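Long-range contact in collagen adhesin (PDB 2OKM), which probably binds collagen as a cell-wall adhesin of Enterococcus faecalis, of which this chain is the collagen-binding subdomain: residues Gln48-Val59 with Thr100-Thr111. Sequence-based numbering, arbitrary orientation.
Sequences QLNKESFTFDIV and TSFIVRYTSTIT
F54 and Y106 interlock where two short strands joined by a turn pair with one long strand. CB of Y106 sits over the centre of the F54 ring, 3.5 Å from its centroid, and the two rings lie nearly parallel (14°) but slid apart. With CG between backbone N and carbonyl carbon (chi1 68°), the Y106 ring is laid alongside F54, both side chains pointing the same way; CD1 of L49 abuts it, 3.5 Å from CD1 of Y106. V104 wedges between two phenylalanines, its CG1 at the edge of F54 and over one face of F56. Farther along, CG2 of I58 and CG2 of T100 press together at 3.4 Å, tight for carbons. L49, F56, I58, F102 and V104 line the inner face of an antiparallel beta sandwich, the fold of this collagen-binding domain; F88 of the facing sheet meets F54 and Y106 edge-to-face. Polar groups stitch down the type I turn N50-S53: OD1 of N50 accepts from OG1 of T107 (2.8 Å) on a lone pair, ND2 donates to OG1 of T109 in its own amide plane, and OG of S53, donating to O of N50 (2.7 Å), receives a nearly straight bond (172°) from N of T107. On the outer face, D57 and R105 form a weak, long salt bridge beside a water held by R105 NH1, T55 OG1 and I103 O.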
# COMPACT_ATOMS: atom_id res chain seq x y z
N GLN A 48 -4.96 -10.32 11.06
CA GLN A 48 -5.91 -9.31 11.51
C GLN A 48 -5.23 -7.97 11.29
O GLN A 48 -4.25 -7.64 11.95
CB GLN A 48 -6.27 -9.50 12.98
CG GLN A 48 -7.28 -10.62 13.17
CD GLN A 48 -8.61 -10.32 12.48
OE1 GLN A 48 -9.33 -11.24 12.08
NE2 GLN A 48 -8.93 -9.04 12.34
N LEU A 49 -5.77 -7.21 10.35
CA LEU A 49 -5.22 -5.90 10.00
C LEU A 49 -5.16 -4.94 11.19
O LEU A 49 -6.14 -4.79 11.92
CB LEU A 49 -6.06 -5.29 8.89
CG LEU A 49 -5.68 -3.88 8.42
CD1 LEU A 49 -4.29 -3.91 7.80
CD2 LEU A 49 -6.71 -3.40 7.40
N ASN A 50 -4.01 -4.31 11.38
CA ASN A 50 -3.83 -3.33 12.45
C ASN A 50 -4.16 -1.98 11.82
O ASN A 50 -3.29 -1.31 11.25
CB ASN A 50 -2.37 -3.37 12.94
CG ASN A 50 -1.99 -4.72 13.55
OD1 ASN A 50 -0.81 -5.08 13.61
ND2 ASN A 50 -2.99 -5.46 14.01
N LYS A 51 -5.43 -1.58 11.90
CA LYS A 51 -5.89 -0.34 11.30
C LYS A 51 -5.23 0.95 11.75
O LYS A 51 -5.33 1.97 11.07
CB LYS A 51 -7.41 -0.20 11.47
CG LYS A 51 -8.20 -1.28 10.78
CD LYS A 51 -9.68 -1.02 10.92
CE LYS A 51 -10.50 -2.11 10.26
NZ LYS A 51 -11.95 -1.81 10.39
N GLU A 52 -4.55 0.93 12.89
CA GLU A 52 -3.89 2.13 13.40
C GLU A 52 -2.39 2.11 13.14
O GLU A 52 -1.66 2.97 13.63
CB GLU A 52 -4.14 2.26 14.90
CG GLU A 52 -5.61 2.26 15.30
CD GLU A 52 -5.81 2.34 16.80
OE1 GLU A 52 -5.30 1.46 17.52
OE2 GLU A 52 -6.47 3.29 17.26
N SER A 53 -1.92 1.14 12.35
CA SER A 53 -0.49 1.00 12.08
C SER A 53 0.06 1.70 10.83
O SER A 53 1.27 1.76 10.64
CB SER A 53 -0.13 -0.48 11.97
OG SER A 53 -0.66 -1.06 10.79
N PHE A 54 -0.81 2.25 10.00
CA PHE A 54 -0.36 2.88 8.76
C PHE A 54 0.54 4.10 8.85
O PHE A 54 0.28 5.02 9.62
CB PHE A 54 -1.57 3.26 7.90
CG PHE A 54 -2.28 2.10 7.27
CD1 PHE A 54 -3.07 1.24 8.04
CD2 PHE A 54 -2.17 1.86 5.91
CE1 PHE A 54 -3.73 0.17 7.46
CE2 PHE A 54 -2.83 0.78 5.31
CZ PHE A 54 -3.62 -0.06 6.09
N THR A 55 1.60 4.10 8.06
CA THR A 55 2.49 5.25 7.97
C THR A 55 2.78 5.43 6.49
O THR A 55 2.79 4.45 5.72
CB THR A 55 3.83 5.10 8.75
OG1 THR A 55 4.63 4.06 8.18
CG2 THR A 55 3.56 4.80 10.21
N PHE A 56 3.01 6.67 6.08
CA PHE A 56 3.27 6.98 4.68
C PHE A 56 4.62 7.66 4.48
O PHE A 56 4.89 8.72 5.05
CB PHE A 56 2.15 7.86 4.13
CG PHE A 56 0.80 7.21 4.13
CD1 PHE A 56 0.10 7.05 5.32
CD2 PHE A 56 0.24 6.73 2.95
CE1 PHE A 56 -1.16 6.42 5.33
CE2 PHE A 56 -1.01 6.11 2.95
CZ PHE A 56 -1.71 5.95 4.14
N ASP A 57 5.46 7.02 3.67
CA ASP A 57 6.81 7.48 3.32
C ASP A 57 6.64 8.15 1.96
O ASP A 57 6.60 7.48 0.93
CB ASP A 57 7.70 6.23 3.22
CG ASP A 57 9.14 6.55 2.87
OD1 ASP A 57 9.45 7.70 2.52
OD2 ASP A 57 9.96 5.60 2.95
N ILE A 58 6.52 9.48 1.97
CA ILE A 58 6.27 10.26 0.76
C ILE A 58 7.48 11.03 0.27
O ILE A 58 8.06 11.83 1.00
CB ILE A 58 5.11 11.24 1.02
CG1 ILE A 58 3.96 10.50 1.72
CG2 ILE A 58 4.61 11.85 -0.29
CD1 ILE A 58 2.78 11.38 2.06
N VAL A 59 7.85 10.81 -0.99
CA VAL A 59 9.03 11.46 -1.55
C VAL A 59 8.89 12.05 -2.95
O VAL A 59 8.34 11.41 -3.85
CB VAL A 59 10.22 10.46 -1.59
CG1 VAL A 59 11.47 11.14 -2.12
CG2 VAL A 59 10.47 9.88 -0.21
N THR A 100 5.48 11.84 -7.43
CA THR A 100 5.69 11.55 -6.02
C THR A 100 5.51 10.07 -5.71
O THR A 100 4.56 9.44 -6.17
CB THR A 100 4.72 12.39 -5.16
OG1 THR A 100 4.92 13.78 -5.43
CG2 THR A 100 4.95 12.14 -3.67
N SER A 101 6.42 9.51 -4.91
CA SER A 101 6.33 8.11 -4.53
C SER A 101 5.80 7.97 -3.12
O SER A 101 5.99 8.84 -2.27
CB SER A 101 7.70 7.43 -4.63
OG SER A 101 8.61 7.99 -3.70
N PHE A 102 5.11 6.85 -2.87
CA PHE A 102 4.55 6.57 -1.55
C PHE A 102 4.88 5.14 -1.16
O PHE A 102 4.62 4.21 -1.92
CB PHE A 102 3.02 6.66 -1.56
CG PHE A 102 2.47 7.99 -2.00
CD1 PHE A 102 2.03 8.92 -1.06
CD2 PHE A 102 2.38 8.31 -3.36
CE1 PHE A 102 1.50 10.15 -1.47
CE2 PHE A 102 1.85 9.53 -3.77
CZ PHE A 102 1.41 10.45 -2.82
N ILE A 103 5.47 4.96 0.02
CA ILE A 103 5.69 3.61 0.51
C ILE A 103 4.79 3.57 1.73
O ILE A 103 5.01 4.28 2.72
CB ILE A 103 7.15 3.33 0.90
CG1 ILE A 103 8.01 3.28 -0.36
CG2 ILE A 103 7.23 1.98 1.64
CD1 ILE A 103 9.48 3.07 -0.10
N VAL A 104 3.74 2.76 1.64
CA VAL A 104 2.78 2.64 2.73
C VAL A 104 3.15 1.42 3.55
O VAL A 104 3.21 0.31 3.04
CB VAL A 104 1.34 2.46 2.19
CG1 VAL A 104 0.34 2.52 3.35
CG2 VAL A 104 1.03 3.54 1.17
N ARG A 105 3.40 1.65 4.83
CA ARG A 105 3.75 0.57 5.74
C ARG A 105 2.61 0.34 6.72
O ARG A 105 2.03 1.28 7.25
CB ARG A 105 5.01 0.93 6.54
CG ARG A 105 6.31 0.97 5.74
CD ARG A 105 7.48 1.35 6.65
NE ARG A 105 8.77 1.20 5.99
CZ ARG A 105 9.26 2.03 5.08
NH1 ARG A 105 8.57 3.10 4.70
NH2 ARG A 105 10.45 1.80 4.53
N TYR A 106 2.27 -0.93 6.93
CA TYR A 106 1.24 -1.29 7.90
C TYR A 106 1.48 -2.72 8.31
O TYR A 106 2.17 -3.47 7.62
CB TYR A 106 -0.17 -1.10 7.33
CG TYR A 106 -0.56 -2.05 6.22
CD1 TYR A 106 -1.15 -3.29 6.50
CD2 TYR A 106 -0.35 -1.71 4.88
CE1 TYR A 106 -1.53 -4.15 5.47
CE2 TYR A 106 -0.72 -2.56 3.85
CZ TYR A 106 -1.31 -3.78 4.15
OH TYR A 106 -1.68 -4.63 3.13
N THR A 107 0.92 -3.11 9.45
CA THR A 107 1.10 -4.47 9.93
C THR A 107 -0.22 -5.17 10.15
O THR A 107 -1.27 -4.54 10.20
CB THR A 107 1.86 -4.51 11.27
OG1 THR A 107 1.19 -3.66 12.21
CG2 THR A 107 3.29 -4.04 11.09
N SER A 108 -0.13 -6.48 10.27
CA SER A 108 -1.29 -7.29 10.57
C SER A 108 -0.82 -8.25 11.64
O SER A 108 0.34 -8.65 11.65
CB SER A 108 -1.76 -8.06 9.34
OG SER A 108 -2.35 -7.16 8.42
N THR A 109 -1.72 -8.57 12.56
CA THR A 109 -1.40 -9.49 13.64
C THR A 109 -1.66 -10.90 13.13
O THR A 109 -2.68 -11.15 12.48
CB THR A 109 -2.28 -9.22 14.87
OG1 THR A 109 -2.00 -7.91 15.38
CG2 THR A 109 -2.01 -10.25 15.96
N ILE A 110 -0.74 -11.81 13.42
CA ILE A 110 -0.88 -13.19 13.00
C ILE A 110 -1.74 -13.91 14.04
O ILE A 110 -1.44 -13.89 15.23
CB ILE A 110 0.49 -13.88 12.91
CG1 ILE A 110 1.35 -13.18 11.85
CG2 ILE A 110 0.31 -15.35 12.58
CD1 ILE A 110 2.78 -13.67 11.78
N THR A 111 -2.82 -14.54 13.57
CA THR A 111 -3.72 -15.26 14.46
C THR A 111 -3.19 -16.66 14.75
O THR A 111 -2.20 -17.10 14.16
CB THR A 111 -5.12 -15.41 13.82
OG1 THR A 111 -5.01 -16.21 12.63
CG2 THR A 111 -5.69 -14.05 13.46
O HOH W 1 6.07 4.20 5.47
O HOH W 2 8.49 6.85 -1.17